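Local coordinates for protein NEQ263 (Nanoarchaeum equitans Kin4-M, PDB 5BN3) that forms, with NeqA, an unusual archaeal ATP synthase core complex and probably binds ATP, as other ATPase alpha/beta family subunits do, at residues Lys381-Gln386 / Phe398-Ser403; Ile344-Lys349 / Leu373-Leu378; Ile110-Ile115 / Arg392-Ser397. One frame throughout, in Å; residues are numbered along the deposited sequence.

Contact 1: Lys381-Gln386 / Phe398-Ser403; sequences KEFIKQ and FEIIDS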
ATOM      1  N   LYS B 381     -36.291   5.611  13.691  1.00 47.28           N
ATOM      2  CA  LYS B 381     -37.550   5.973  13.039  1.00 51.98           C
ATOM      3  C   LYS B 381     -38.250   7.184  13.649  1.00 42.58           C
ATOM      4  O   LYS B 381     -38.892   7.957  12.939  1.00 48.87           O
ATOM      5  CB  LYS B 381     -38.512   4.780  13.041  1.00 67.80           C
ATOM      6  CG  LYS B 381     -38.170   3.702  12.031  1.00 63.35           C
ATOM      7  CD  LYS B 381     -39.043   2.470  12.219  1.00 76.96           C
ATOM      8  CE  LYS B 381     -38.785   1.445  11.125  1.00 86.04           C
ATOM      9  NZ  LYS B 381     -39.424   0.134  11.423  1.00 99.14           N
ATOM     10  N   GLU B 382     -38.131   7.348  14.963  1.00 41.68           N
ATOM     11  CA  GLU B 382     -38.914   8.359  15.669  1.00 54.23           C
ATOM     12  C   GLU B 382     -38.077   9.434  16.360  1.00 49.91           C
ATOM     13  O   GLU B 382     -38.566  10.528  16.624  1.00 46.48           O
ATOM     14  CB  GLU B 382     -39.848   7.686  16.684  1.00 47.43           C
ATOM     15  CG  GLU B 382     -40.709   6.578  16.090  1.00 63.48           C
ATOM     16  CD  GLU B 382     -41.828   6.146  17.018  1.00 95.98           C
ATOM     17  OE1 GLU B 382     -41.881   6.647  18.161  1.00 87.72           O
ATOM     18  OE2 GLU B 382     -42.658   5.310  16.603  1.00104.30           O
ATOM     19  N   PHE B 383     -36.819   9.123  16.649  1.00 44.36           N
ATOM     20  CA  PHE B 383     -35.951  10.061  17.353  1.00 31.59           C
ATOM     21  C   PHE B 383     -34.996  10.775  16.394  1.00 45.93           C
ATOM     22  O   PHE B 383     -34.965  12.004  16.336  1.00 39.04           O
ATOM     23  CB  PHE B 383     -35.173   9.337  18.456  1.00 36.84           C
ATOM     24  CG  PHE B 383     -34.272  10.232  19.252  1.00 46.08           C
ATOM     25  CD1 PHE B 383     -34.784  11.025  20.268  1.00 41.65           C
ATOM     26  CD2 PHE B 383     -32.909  10.272  18.996  1.00 34.56           C
ATOM     27  CE1 PHE B 383     -33.955  11.850  21.009  1.00 38.60           C
ATOM     28  CE2 PHE B 383     -32.075  11.096  19.733  1.00 37.14           C
ATOM     29  CZ  PHE B 383     -32.598  11.886  20.740  1.00 39.68           C
ATOM     30  N   ILE B 384     -34.221   9.999  15.643  1.00 37.86           N
ATOM     31  CA  ILE B 384     -33.287  10.561  14.672  1.00 35.57           C
ATOM     32  C   ILE B 384     -34.023  11.207  13.500  1.00 32.18           C
ATOM     33  O   ILE B 384     -33.751  12.355  13.149  1.00 37.99           O
ATOM     34  CB  ILE B 384     -32.307   9.489  14.142  1.00 36.74           C
ATOM     35  CG1 ILE B 384     -31.481   8.912  15.295  1.00 34.58           C
ATOM     36  CG2 ILE B 384     -31.390  10.075  13.084  1.00 38.25           C
ATOM     37  CD1 ILE B 384     -30.495   7.846  14.861  1.00 40.13           C
ATOM     38  N   LYS B 385     -34.952  10.465  12.901  1.00 33.23           N
ATOM     39  CA  LYS B 385     -35.732  10.967  11.773  1.00 36.33           C
ATOM     40  C   LYS B 385     -36.527  12.198  12.202  1.00 42.70           C
ATOM     41  O   LYS B 385     -37.242  12.172  13.207  1.00 40.32           O
ATOM     42  CB  LYS B 385     -36.668   9.877  11.235  1.00 39.71           C
ATOM     43  CG  LYS B 385     -37.393  10.247   9.941  1.00 43.52           C
ATOM     44  CD  LYS B 385     -38.265   9.098   9.434  1.00 50.73           C
ATOM     45  CE  LYS B 385     -39.062   9.494   8.195  1.00 50.78           C
ATOM     46  NZ  LYS B 385     -38.215   9.663   6.983  1.00 51.18           N
ATOM     47  N   GLN B 386     -36.382  13.275  11.437  1.00 37.19           N
ATOM     48  CA  GLN B 386     -36.947  14.571  11.797  1.00 49.25           C
ATOM     49  C   GLN B 386     -36.949  15.472  10.566  1.00 45.96           C
ATOM     50  O   GLN B 386     -36.013  15.431   9.767  1.00 39.25           O
ATOM     51  CB  GLN B 386     -36.113  15.196  12.921  1.00 43.58           C
ATOM     52  CG  GLN B 386     -36.470  16.630  13.271  1.00 39.14           C
ATOM     53  CD  GLN B 386     -35.574  17.203  14.350  1.00 42.78           C
ATOM     54  OE1 GLN B 386     -34.934  16.465  15.103  1.00 39.37           O
ATOM     55  NE2 GLN B 386     -35.520  18.526  14.429  1.00 39.45           N
ATOM     56  N   PHE B 398     -36.735  14.530  25.026  1.00 39.72           N
ATOM     57  CA  PHE B 398     -36.783  13.640  26.184  1.00 48.70           C
ATOM     58  C   PHE B 398     -38.065  12.810  26.183  1.00 52.62           C
ATOM     59  O   PHE B 398     -38.045  11.623  26.507  1.00 53.86           O
ATOM     60  CB  PHE B 398     -36.699  14.443  27.486  1.00 43.12           C
ATOM     61  CG  PHE B 398     -35.351  15.060  27.744  1.00 48.23           C
ATOM     62  CD1 PHE B 398     -34.220  14.619  27.068  1.00 41.74           C
ATOM     63  CD2 PHE B 398     -35.214  16.078  28.676  1.00 46.13           C
ATOM     64  CE1 PHE B 398     -32.981  15.190  27.316  1.00 39.59           C
ATOM     65  CE2 PHE B 398     -33.980  16.652  28.927  1.00 58.33           C
ATOM     66  CZ  PHE B 398     -32.862  16.205  28.247  1.00 44.02           C
ATOM     67  N   GLU B 399     -39.177  13.450  25.823  1.00 50.09           N
ATOM     68  CA  GLU B 399     -40.477  12.785  25.756  1.00 51.45           C
ATOM     69  C   GLU B 399     -40.485  11.646  24.742  1.00 57.81           C
ATOM     70  O   GLU B 399     -41.082  10.594  24.982  1.00 47.16           O
ATOM     71  CB  GLU B 399     -41.576  13.792  25.400  1.00 54.88           C
ATOM     72  CG  GLU B 399     -41.915  14.780  26.504  1.00 58.34           C
ATOM     73  CD  GLU B 399     -42.976  15.777  26.078  1.00 80.07           C
ATOM     74  OE1 GLU B 399     -43.669  15.513  25.071  1.00 71.40           O
ATOM     75  OE2 GLU B 399     -43.112  16.826  26.743  1.00 76.29           O
ATOM     76  N   ILE B 400     -39.836  11.867  23.603  1.00 46.55           N
ATOM     77  CA  ILE B 400     -39.723  10.839  22.574  1.00 44.99           C
ATOM     78  C   ILE B 400     -38.956   9.630  23.109  1.00 49.61           C
ATOM     79  O   ILE B 400     -39.372   8.488  22.914  1.00 45.96           O
ATOM     80  CB  ILE B 400     -39.038  11.386  21.299  1.00 51.63           C
ATOM     81  CG1 ILE B 400     -39.912  12.461  20.645  1.00 46.50           C
ATOM     82  CG2 ILE B 400     -38.779  10.269  20.311  1.00 40.52           C
ATOM     83  CD1 ILE B 400     -39.277  13.117  19.429  1.00 47.88           C
ATOM     84  N   ILE B 401     -37.846   9.891  23.796  1.00 43.11           N
ATOM     85  CA  ILE B 401     -37.045   8.834  24.408  1.00 49.68           C
ATOM     86  C   ILE B 401     -37.872   8.042  25.422  1.00 57.09           C
ATOM     87  O   ILE B 401     -37.836   6.810  25.432  1.00 48.63           O
ATOM     88  CB  ILE B 401     -35.783   9.407  25.092  1.00 41.72           C
ATOM     89  CG1 ILE B 401     -34.845  10.026  24.050  1.00 45.42           C
ATOM     90  CG2 ILE B 401     -35.049   8.327  25.859  1.00 41.86           C
ATOM     91  CD1 ILE B 401     -33.605  10.679  24.646  1.00 43.87           C
ATOM     92  N   ASP B 402     -38.621   8.753  26.263  1.00 52.35           N
ATOM     93  CA  ASP B 402     -39.511   8.116  27.232  1.00 60.24           C
ATOM     94  C   ASP B 402     -40.529   7.211  26.540  1.00 54.47           C
ATOM     95  O   ASP B 402     -40.761   6.083  26.971  1.00 61.94           O
ATOM     96  CB  ASP B 402     -40.245   9.170  28.070  1.00 54.04           C
ATOM     97  CG  ASP B 402     -39.330   9.890  29.045  1.00 68.51           C
ATOM     98  OD1 ASP B 402     -38.268   9.334  29.399  1.00 67.93           O
ATOM     99  OD2 ASP B 402     -39.685  11.009  29.469  1.00 66.92           O
ATOM    100  N   SER B 403     -41.129   7.710  25.465  1.00 52.96           N
ATOM    101  CA  SER B 403     -42.123   6.953  24.710  1.00 53.23           C
ATOM    102  C   SER B 403     -41.539   5.691  24.069  1.00 70.39           C
ATOM    103  O   SER B 403     -42.155   4.624  24.106  1.00 62.32           O
ATOM    104  CB  SER B 403     -42.752   7.845  23.639  1.00 54.68           C
ATOM    105  OG  SER B 403     -43.688   7.125  22.862  1.00 65.46           O
TER
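Phe-383, in the last turn of helix 367-384, brings CD1 and CE1 of its ring against Ile-400 and Ile-401 of helix 394-408. The tight part is small and wholly apolar. CE1 of Phe-383 lies 3.7 Å from CG1 of Ile-401, with the terminal CD1 methyl of the same isoleucine almost as near; this approach is oblique to the ring. Ile-400 instead meets the rim of the ring: its CG2 methyl sits near the ring plane, 4.1 Å from CD1 of Phe-383. The phenyl owes its position to chi1, -179°, which turns CG anti to the backbone N and swings the ring toward the second helix although the CB of Phe-383 does not itself point there. The nearest CA atoms across the contact, those of Phe-383 and Ile-400, are 6.5 Å apart. Leu-343 of helix 334-356 and Ile-404 of helix 394-408 add to the packing on the ring.

Toward solvent the fit slackens. Glu-382 directs its CB at the other helix, yet this atom stays 4.6 Å from CG2 of Ile-400, and the side chain touches Gln-407 further along. Its backbone does more: the carbonyl O of Glu-382 is 3.7 Å from CG2 of Ile-400, whose CD1 methyl is only slightly farther from the same oxygen. Ile-400, partly exposed, thus forms the boundary between the aromatic patch and the open side.

Some 201 Å² of surface is buried, summed over both sides, and neither a hydrogen bond nor a salt bridge joins the two segments. Cohesion therefore comes from dispersion and the exclusion of water around Phe-383, while carbonyl groups where helix 367-384 runs out are bonded by Arg-392 and not across this interface.

Contact 2: Ile344-Lys349 / Leu373-Leu378; sequences IKSYAK and LKFAEL
Phe-375 of helix 367-384 brings its ring to the backbone of helix 334-356 at Ser-346 and Tyr-347, while the Tyr-347 ring lies beside Ala-376. The two aromatic side chains run roughly at right angles to each other, judged by their long axes, and do not stack. CE2 of Phe-375 is the leading atom: it comes to 3.4 Å from CB of Ser-346, in an oblique approach, and the backbone N of Tyr-347 lies at the ring edge, close to its plane. Chi1 of 180° sets CG of Phe-375 anti to its own N and brings CE2 to the backbone of 346-347.

Tyr-347 has the matching torsion, chi1 -175°, and brings CD1 to 3.8 Å from the methyl CB of Ala-376. The carbonyl O of Ala-376 lies in the plane of the tyrosine ring at its edge, 3.6 Å from CE1. The small Ala-376 sits where the chains are nearest, its CA 5.0 Å from CA of Tyr-347, with the local axes 8.0 Å apart and a signed crossing angle of -110°.

The polar ends turn to their own surroundings: Tyr-347 OH is hydrogen-bonded to Glu-380 OE2, and Ser-346 OG to the carbonyl O of Ile-342. Ile-404 and Leu-405 of helix 394-408 also pack on Phe-375. All four touching residues are buried, so the chemistry is that of a hydrophobic helix crossing in the C-terminal helical domain, its hydroxyls satisfied locally and its grip supplied by oblique and ring-edge contacts and the Ala-376 methyl.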
ATOM      1  N   ILE B 344     -27.509   6.497  24.386  1.00 39.27           N
ATOM      2  CA  ILE B 344     -26.296   5.978  23.764  1.00 39.03           C
ATOM      3  C   ILE B 344     -26.070   4.500  24.080  1.00 33.69           C
ATOM      4  O   ILE B 344     -25.826   3.694  23.178  1.00 40.68           O
ATOM      5  CB  ILE B 344     -25.060   6.792  24.201  1.00 40.71           C
ATOM      6  CG1 ILE B 344     -25.134   8.215  23.643  1.00 47.96           C
ATOM      7  CG2 ILE B 344     -23.786   6.117  23.737  1.00 38.72           C
ATOM      8  CD1 ILE B 344     -25.252   8.270  22.132  1.00 43.99           C
ATOM      9  N   LYS B 345     -26.164   4.145  25.357  1.00 45.01           N
ATOM     10  CA  LYS B 345     -25.897   2.773  25.789  1.00 48.32           C
ATOM     11  C   LYS B 345     -26.931   1.770  25.274  1.00 48.19           C
ATOM     12  O   LYS B 345     -26.577   0.659  24.883  1.00 49.06           O
ATOM     13  CB  LYS B 345     -25.792   2.703  27.318  1.00 52.04           C
ATOM     14  CG  LYS B 345     -24.656   3.540  27.910  1.00 61.92           C
ATOM     15  CD  LYS B 345     -23.487   2.675  28.369  1.00 79.41           C
ATOM     16  CE  LYS B 345     -22.272   3.521  28.746  1.00 70.14           C
ATOM     17  NZ  LYS B 345     -22.537   4.470  29.862  1.00 74.27           N
ATOM     18  N   SER B 346     -28.201   2.161  25.270  1.00 43.57           N
ATOM     19  CA  SER B 346     -29.268   1.274  24.813  1.00 47.20           C
ATOM     20  C   SER B 346     -29.273   1.105  23.294  1.00 52.82           C
ATOM     21  O   SER B 346     -29.572   0.025  22.788  1.00 50.08           O
ATOM     22  CB  SER B 346     -30.633   1.776  25.288  1.00 48.25           C
ATOM     23  OG  SER B 346     -30.653   1.953  26.692  1.00 47.81           O
ATOM     24  N   TYR B 347     -28.949   2.176  22.573  1.00 44.81           N
ATOM     25  CA  TYR B 347     -28.862   2.125  21.115  1.00 39.88           C
ATOM     26  C   TYR B 347     -27.721   1.204  20.698  1.00 42.35           C
ATOM     27  O   TYR B 347     -27.869   0.393  19.785  1.00 46.86           O
ATOM     28  CB  TYR B 347     -28.658   3.533  20.540  1.00 38.54           C
ATOM     29  CG  TYR B 347     -28.673   3.602  19.028  1.00 43.74           C
ATOM     30  CD1 TYR B 347     -29.780   3.182  18.306  1.00 42.53           C
ATOM     31  CD2 TYR B 347     -27.589   4.108  18.325  1.00 46.75           C
ATOM     32  CE1 TYR B 347     -29.802   3.246  16.927  1.00 46.92           C
ATOM     33  CE2 TYR B 347     -27.603   4.177  16.942  1.00 41.21           C
ATOM     34  CZ  TYR B 347     -28.713   3.744  16.251  1.00 47.52           C
ATOM     35  OH  TYR B 347     -28.741   3.807  14.878  1.00 39.84           O
ATOM     36  N   ALA B 348     -26.588   1.330  21.381  1.00 37.66           N
ATOM     37  CA  ALA B 348     -25.427   0.488  21.106  1.00 40.85           C
ATOM     38  C   ALA B 348     -25.735  -0.987  21.341  1.00 51.12           C
ATOM     39  O   ALA B 348     -25.389  -1.842  20.524  1.00 43.94           O
ATOM     40  CB  ALA B 348     -24.251   0.923  21.959  1.00 41.33           C
ATOM     41  N   LYS B 349     -26.378  -1.284  22.466  1.00 49.78           N
ATOM     42  CA  LYS B 349     -26.770  -2.653  22.779  1.00 58.11           C
ATOM     43  C   LYS B 349     -27.794  -3.152  21.761  1.00 54.14           C
ATOM     44  O   LYS B 349     -27.788  -4.324  21.385  1.00 49.87           O
ATOM     45  CB  LYS B 349     -27.326  -2.737  24.203  1.00 54.27           C
ATOM     46  CG  LYS B 349     -27.587  -4.156  24.691  1.00 66.93           C
ATOM     47  CD  LYS B 349     -27.251  -4.302  26.171  1.00 78.32           C
ATOM     48  CE  LYS B 349     -27.540  -5.711  26.674  1.00 76.68           C
ATOM     49  NZ  LYS B 349     -26.815  -6.756  25.898  1.00 88.85           N
ATOM     50  N   LEU B 373     -33.250  -4.404  20.611  1.00 60.55           N
ATOM     51  CA  LEU B 373     -33.388  -4.479  19.160  1.00 60.64           C
ATOM     52  C   LEU B 373     -34.487  -3.548  18.653  1.00 72.14           C
ATOM     53  O   LEU B 373     -34.314  -2.847  17.654  1.00 62.77           O
ATOM     54  CB  LEU B 373     -33.688  -5.917  18.733  1.00 67.16           C
ATOM     55  CG  LEU B 373     -33.862  -6.151  17.233  1.00 75.22           C
ATOM     56  CD1 LEU B 373     -32.652  -5.632  16.492  1.00 81.30           C
ATOM     57  CD2 LEU B 373     -34.068  -7.623  16.933  1.00 87.07           C
ATOM     58  N   LYS B 374     -35.616  -3.552  19.352  1.00 65.93           N
ATOM     59  CA  LYS B 374     -36.742  -2.695  19.000  1.00 72.01           C
ATOM     60  C   LYS B 374     -36.425  -1.230  19.287  1.00 55.30           C
ATOM     61  O   LYS B 374     -36.834  -0.342  18.538  1.00 54.16           O
ATOM     62  CB  LYS B 374     -37.989  -3.121  19.778  1.00 62.85           C
ATOM     63  CG  LYS B 374     -39.254  -2.380  19.384  1.00 67.18           C
ATOM     64  CD  LYS B 374     -40.378  -2.677  20.362  1.00 91.40           C
ATOM     65  CE  LYS B 374     -41.719  -2.192  19.837  1.00 97.87           C
ATOM     66  NZ  LYS B 374     -42.817  -2.452  20.811  1.00102.75           N
ATOM     67  N   PHE B 375     -35.701  -0.988  20.377  1.00 53.67           N
ATOM     68  CA  PHE B 375     -35.315   0.362  20.775  1.00 56.83           C
ATOM     69  C   PHE B 375     -34.505   1.043  19.679  1.00 51.36           C
ATOM     70  O   PHE B 375     -34.773   2.187  19.315  1.00 52.57           O
ATOM     71  CB  PHE B 375     -34.512   0.319  22.077  1.00 53.97           C
ATOM     72  CG  PHE B 375     -34.060   1.670  22.561  1.00 53.44           C
ATOM     73  CD1 PHE B 375     -34.931   2.501  23.248  1.00 50.79           C
ATOM     74  CD2 PHE B 375     -32.762   2.104  22.337  1.00 48.60           C
ATOM     75  CE1 PHE B 375     -34.519   3.746  23.696  1.00 61.94           C
ATOM     76  CE2 PHE B 375     -32.345   3.346  22.782  1.00 40.91           C
ATOM     77  CZ  PHE B 375     -33.224   4.168  23.465  1.00 53.19           C
ATOM     78  N   ALA B 376     -33.515   0.329  19.155  1.00 55.24           N
ATOM     79  CA  ALA B 376     -32.663   0.858  18.098  1.00 52.79           C
ATOM     80  C   ALA B 376     -33.456   1.151  16.829  1.00 52.70           C
ATOM     81  O   ALA B 376     -33.170   2.116  16.122  1.00 47.87           O
ATOM     82  CB  ALA B 376     -31.528  -0.105  17.806  1.00 54.29           C
ATOM     83  N   GLU B 377     -34.446   0.311  16.539  1.00 52.44           N
ATOM     84  CA  GLU B 377     -35.304   0.516  15.377  1.00 47.53           C
ATOM     85  C   GLU B 377     -36.129   1.792  15.534  1.00 51.38           C
ATOM     86  O   GLU B 377     -36.247   2.585  14.600  1.00 47.46           O
ATOM     87  CB  GLU B 377     -36.235  -0.683  15.177  1.00 58.56           C
ATOM     88  CG  GLU B 377     -37.153  -0.553  13.969  1.00 70.12           C
ATOM     89  CD  GLU B 377     -38.334  -1.505  14.016  1.00 99.02           C
ATOM     90  OE1 GLU B 377     -38.241  -2.545  14.702  1.00 97.98           O
ATOM     91  OE2 GLU B 377     -39.361  -1.208  13.369  1.00 81.87           O
ATOM     92  N   LEU B 378     -36.691   1.983  16.724  1.00 45.42           N
ATOM     93  CA  LEU B 378     -37.538   3.141  17.006  1.00 57.03           C
ATOM     94  C   LEU B 378     -36.739   4.439  17.148  1.00 48.37           C
ATOM     95  O   LEU B 378     -37.233   5.514  16.807  1.00 46.74           O
ATOM     96  CB  LEU B 378     -38.371   2.897  18.267  1.00 54.46           C
ATOM     97  CG  LEU B 378     -39.416   1.779  18.236  1.00 61.82           C
ATOM     98  CD1 LEU B 378     -39.950   1.510  19.632  1.00 58.86           C
ATOM     99  CD2 LEU B 378     -40.553   2.148  17.310  1.00 61.50           C
TER

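Contact 3: Ile110-Ile115 / Arg392-Ser397; sequences ILYTGI and RSIEKS
Chi1 of -173° on Ile-394 places CG1 anti to the backbone N, so that CG1 and CG2 lie about the CB that meets Tyr-112, whose own chi1, -76°, sets CG anti to the carbonyl carbon. The side chains meet obliquely, with CE1 of Tyr-112 3.6 Å from CB of Ile-394; CG1, CG2 and CD1 of the isoleucine spread around the same ring carbon. A face of the ring is covered from within its own segment by Ile-110, whose CG2 stands 3.5 Å above the plane over the ring centre.

The polar half is backbone to backbone. Arg-392 N donates to Gly-114 O over 2.8 Å, in the carbonyl plane on a lone pair, with an N-H...O angle of 159°. In return CA of Gly-114 makes a CH...O contact of 3.2 Å with the carbonyl O of Arg-392. Glycine suits this site, where phi is positive and the preceding carbonyl O, that of Thr-113, leaves little room for a side chain. The guanidinium of Arg-392 turns away to Glu-390 and to carbonyl groups at and just past the end of helix 367-384, that of Lys-385 among them.

Both segments are shaped by hydroxyls. Thr-113 OG1 accepts from Ile-115 N at 3.0 Å, closing an ST turn just ahead of helix 116-119. Ser-393 OG accepts from Lys-396 N at 3.1 Å, the N-cap bond of helix 394-408. Two helix starts are thereby joined, the contact tying the strand 110-111 and turn that precede helix 116-119, next to helix 140-151, to the last helix of the C-terminal domain, within the modular architecture of ATPase alpha/beta subunits.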
ATOM      1  N   ILE B 110     -24.893  25.338  26.274  1.00 31.03           N
ATOM      2  CA  ILE B 110     -25.467  24.636  25.128  1.00 29.98           C
ATOM      3  C   ILE B 110     -26.205  25.575  24.170  1.00 38.18           C
ATOM      4  O   ILE B 110     -27.046  26.372  24.590  1.00 37.19           O
ATOM      5  CB  ILE B 110     -26.440  23.521  25.583  1.00 40.92           C
ATOM      6  CG1 ILE B 110     -25.671  22.389  26.271  1.00 40.13           C
ATOM      7  CG2 ILE B 110     -27.221  22.970  24.401  1.00 38.93           C
ATOM      8  CD1 ILE B 110     -26.552  21.237  26.730  1.00 41.08           C
ATOM      9  N   LEU B 111     -25.870  25.479  22.885  1.00 34.23           N
ATOM     10  CA  LEU B 111     -26.648  26.120  21.828  1.00 36.92           C
ATOM     11  C   LEU B 111     -27.623  25.089  21.272  1.00 38.74           C
ATOM     12  O   LEU B 111     -27.220  24.164  20.562  1.00 34.71           O
ATOM     13  CB  LEU B 111     -25.735  26.616  20.702  1.00 42.21           C
ATOM     14  CG  LEU B 111     -24.785  27.782  20.977  1.00 41.01           C
ATOM     15  CD1 LEU B 111     -23.807  27.957  19.828  1.00 44.73           C
ATOM     16  CD2 LEU B 111     -25.567  29.061  21.186  1.00 45.73           C
ATOM     17  N   TYR B 112     -28.906  25.236  21.589  1.00 33.82           N
ATOM     18  CA  TYR B 112     -29.893  24.262  21.133  1.00 37.62           C
ATOM     19  C   TYR B 112     -30.211  24.380  19.642  1.00 39.85           C
ATOM     20  O   TYR B 112     -30.576  25.449  19.148  1.00 43.58           O
ATOM     21  CB  TYR B 112     -31.159  24.319  21.993  1.00 39.60           C
ATOM     22  CG  TYR B 112     -30.955  23.648  23.324  1.00 44.95           C
ATOM     23  CD1 TYR B 112     -31.009  22.269  23.434  1.00 48.96           C
ATOM     24  CD2 TYR B 112     -30.681  24.387  24.464  1.00 47.61           C
ATOM     25  CE1 TYR B 112     -30.811  21.646  24.638  1.00 52.72           C
ATOM     26  CE2 TYR B 112     -30.483  23.770  25.678  1.00 48.70           C
ATOM     27  CZ  TYR B 112     -30.550  22.399  25.753  1.00 50.12           C
ATOM     28  OH  TYR B 112     -30.355  21.759  26.947  1.00 70.08           O
ATOM     29  N   THR B 113     -30.059  23.263  18.940  1.00 34.51           N
ATOM     30  CA  THR B 113     -30.252  23.215  17.498  1.00 36.42           C
ATOM     31  C   THR B 113     -31.687  22.868  17.147  1.00 35.89           C
ATOM     32  O   THR B 113     -32.152  23.171  16.050  1.00 34.42           O
ATOM     33  CB  THR B 113     -29.319  22.174  16.845  1.00 35.91           C
ATOM     34  OG1 THR B 113     -29.690  20.857  17.272  1.00 38.97           O
ATOM     35  CG2 THR B 113     -27.877  22.439  17.234  1.00 37.37           C
ATOM     36  N   GLY B 114     -32.382  22.222  18.079  1.00 33.76           N
ATOM     37  CA  GLY B 114     -33.734  21.758  17.830  1.00 35.68           C
ATOM     38  C   GLY B 114     -33.737  20.398  17.161  1.00 40.78           C
ATOM     39  O   GLY B 114     -34.792  19.857  16.826  1.00 36.29           O
ATOM     40  N   ILE B 115     -32.541  19.850  16.969  1.00 36.15           N
ATOM     41  CA  ILE B 115     -32.367  18.547  16.340  1.00 33.15           C
ATOM     42  C   ILE B 115     -32.057  17.499  17.410  1.00 36.50           C
ATOM     43  O   ILE B 115     -31.018  17.566  18.065  1.00 33.76           O
ATOM     44  CB  ILE B 115     -31.226  18.602  15.302  1.00 38.01           C
ATOM     45  CG1 ILE B 115     -31.506  19.703  14.270  1.00 36.82           C
ATOM     46  CG2 ILE B 115     -31.053  17.259  14.616  1.00 30.18           C
ATOM     47  CD1 ILE B 115     -30.299  20.088  13.432  1.00 36.00           C
ATOM     48  N   ARG B 392     -37.367  20.724  17.561  1.00 37.13           N
ATOM     49  CA  ARG B 392     -37.767  20.026  18.773  1.00 43.93           C
ATOM     50  C   ARG B 392     -37.093  20.634  19.994  1.00 50.77           C
ATOM     51  O   ARG B 392     -35.868  20.759  20.039  1.00 37.83           O
ATOM     52  CB  ARG B 392     -37.428  18.535  18.674  1.00 42.45           C
ATOM     53  CG  ARG B 392     -38.080  17.827  17.502  1.00 45.21           C
ATOM     54  CD  ARG B 392     -37.991  16.326  17.660  1.00 39.00           C
ATOM     55  NE  ARG B 392     -38.543  15.614  16.511  1.00 45.29           N
ATOM     56  CZ  ARG B 392     -38.091  14.443  16.075  1.00 47.54           C
ATOM     57  NH1 ARG B 392     -37.073  13.856  16.688  1.00 40.11           N
ATOM     58  NH2 ARG B 392     -38.651  13.865  15.023  1.00 42.27           N
ATOM     59  N   SER B 393     -37.894  21.023  20.981  1.00 37.80           N
ATOM     60  CA  SER B 393     -37.342  21.460  22.255  1.00 37.09           C
ATOM     61  C   SER B 393     -36.675  20.256  22.908  1.00 35.07           C
ATOM     62  O   SER B 393     -36.995  19.109  22.582  1.00 41.15           O
ATOM     63  CB  SER B 393     -38.435  22.026  23.164  1.00 42.43           C
ATOM     64  OG  SER B 393     -39.319  21.009  23.604  1.00 37.09           O
ATOM     65  N   ILE B 394     -35.738  20.511  23.816  1.00 36.60           N
ATOM     66  CA  ILE B 394     -35.039  19.429  24.498  1.00 39.22           C
ATOM     67  C   ILE B 394     -36.024  18.581  25.308  1.00 44.00           C
ATOM     68  O   ILE B 394     -35.849  17.367  25.442  1.00 37.29           O
ATOM     69  CB  ILE B 394     -33.889  19.971  25.384  1.00 38.54           C
ATOM     70  CG1 ILE B 394     -33.059  18.829  25.966  1.00 43.25           C
ATOM     71  CG2 ILE B 394     -34.424  20.869  26.490  1.00 49.18           C
ATOM     72  CD1 ILE B 394     -32.367  17.990  24.920  1.00 41.23           C
ATOM     73  N   GLU B 395     -37.073  19.225  25.818  1.00 43.61           N
ATOM     74  CA  GLU B 395     -38.123  18.530  26.553  1.00 44.06           C
ATOM     75  C   GLU B 395     -38.886  17.572  25.643  1.00 38.84           C
ATOM     76  O   GLU B 395     -39.231  16.463  26.047  1.00 45.58           O
ATOM     77  CB  GLU B 395     -39.093  19.529  27.195  1.00 43.09           C
ATOM     78  CG  GLU B 395     -38.489  20.385  28.301  1.00 59.23           C
ATOM     79  CD  GLU B 395     -37.739  21.596  27.776  1.00 75.14           C
ATOM     80  OE1 GLU B 395     -37.916  21.954  26.592  1.00 52.23           O
ATOM     81  OE2 GLU B 395     -36.970  22.197  28.556  1.00 72.96           O
ATOM     82  N   LYS B 396     -39.144  18.007  24.412  1.00 37.46           N
ATOM     83  CA  LYS B 396     -39.808  17.162  23.424  1.00 35.20           C
ATOM     84  C   LYS B 396     -38.940  15.955  23.069  1.00 49.28           C
ATOM     85  O   LYS B 396     -39.443  14.841  22.912  1.00 37.71           O
ATOM     86  CB  LYS B 396     -40.144  17.968  22.165  1.00 39.13           C
ATOM     87  CG  LYS B 396     -40.785  17.153  21.048  1.00 47.37           C
ATOM     88  CD  LYS B 396     -42.073  16.485  21.514  1.00 56.74           C
ATOM     89  CE  LYS B 396     -42.669  15.594  20.434  1.00 59.03           C
ATOM     90  NZ  LYS B 396     -43.062  16.349  19.217  1.00 65.06           N
ATOM     91  N   SER B 397     -37.635  16.180  22.958  1.00 39.31           N
ATOM     92  CA  SER B 397     -36.694  15.104  22.661  1.00 33.67           C
ATOM     93  C   SER B 397     -36.655  14.064  23.782  1.00 38.18           C
ATOM     94  O   SER B 397     -36.553  12.865  23.519  1.00 40.45           O
ATOM     95  CB  SER B 397     -35.295  15.674  22.410  1.00 38.53           C
ATOM     96  OG  SER B 397     -35.266  16.455  21.226  1.00 36.89           O
TER

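How the contacts relate
Helix 367-384 links contacts 1 and 2, whose centres lie about 12 Å apart: it crosses helix 334-356 in contact 2 and then meets helix 394-408 in contact 1. Helix 394-408 is shared by contacts 1 and 3, again about 12 Å apart between centres, with contact 3 at its start and contact 1 one to two turns later. Here the link is direct, since Arg-392 NH1 lies 2.8 Å from Phe-383 O, and Gln-386 NE2 the same distance from Gly-114 O, both probable hydrogen bonds. Contacts 2 and 3 do not touch; their centres are about 20 Å apart. All three lie away from Arg-326, an ADP-binding residue to which no ADP is bound in this chain.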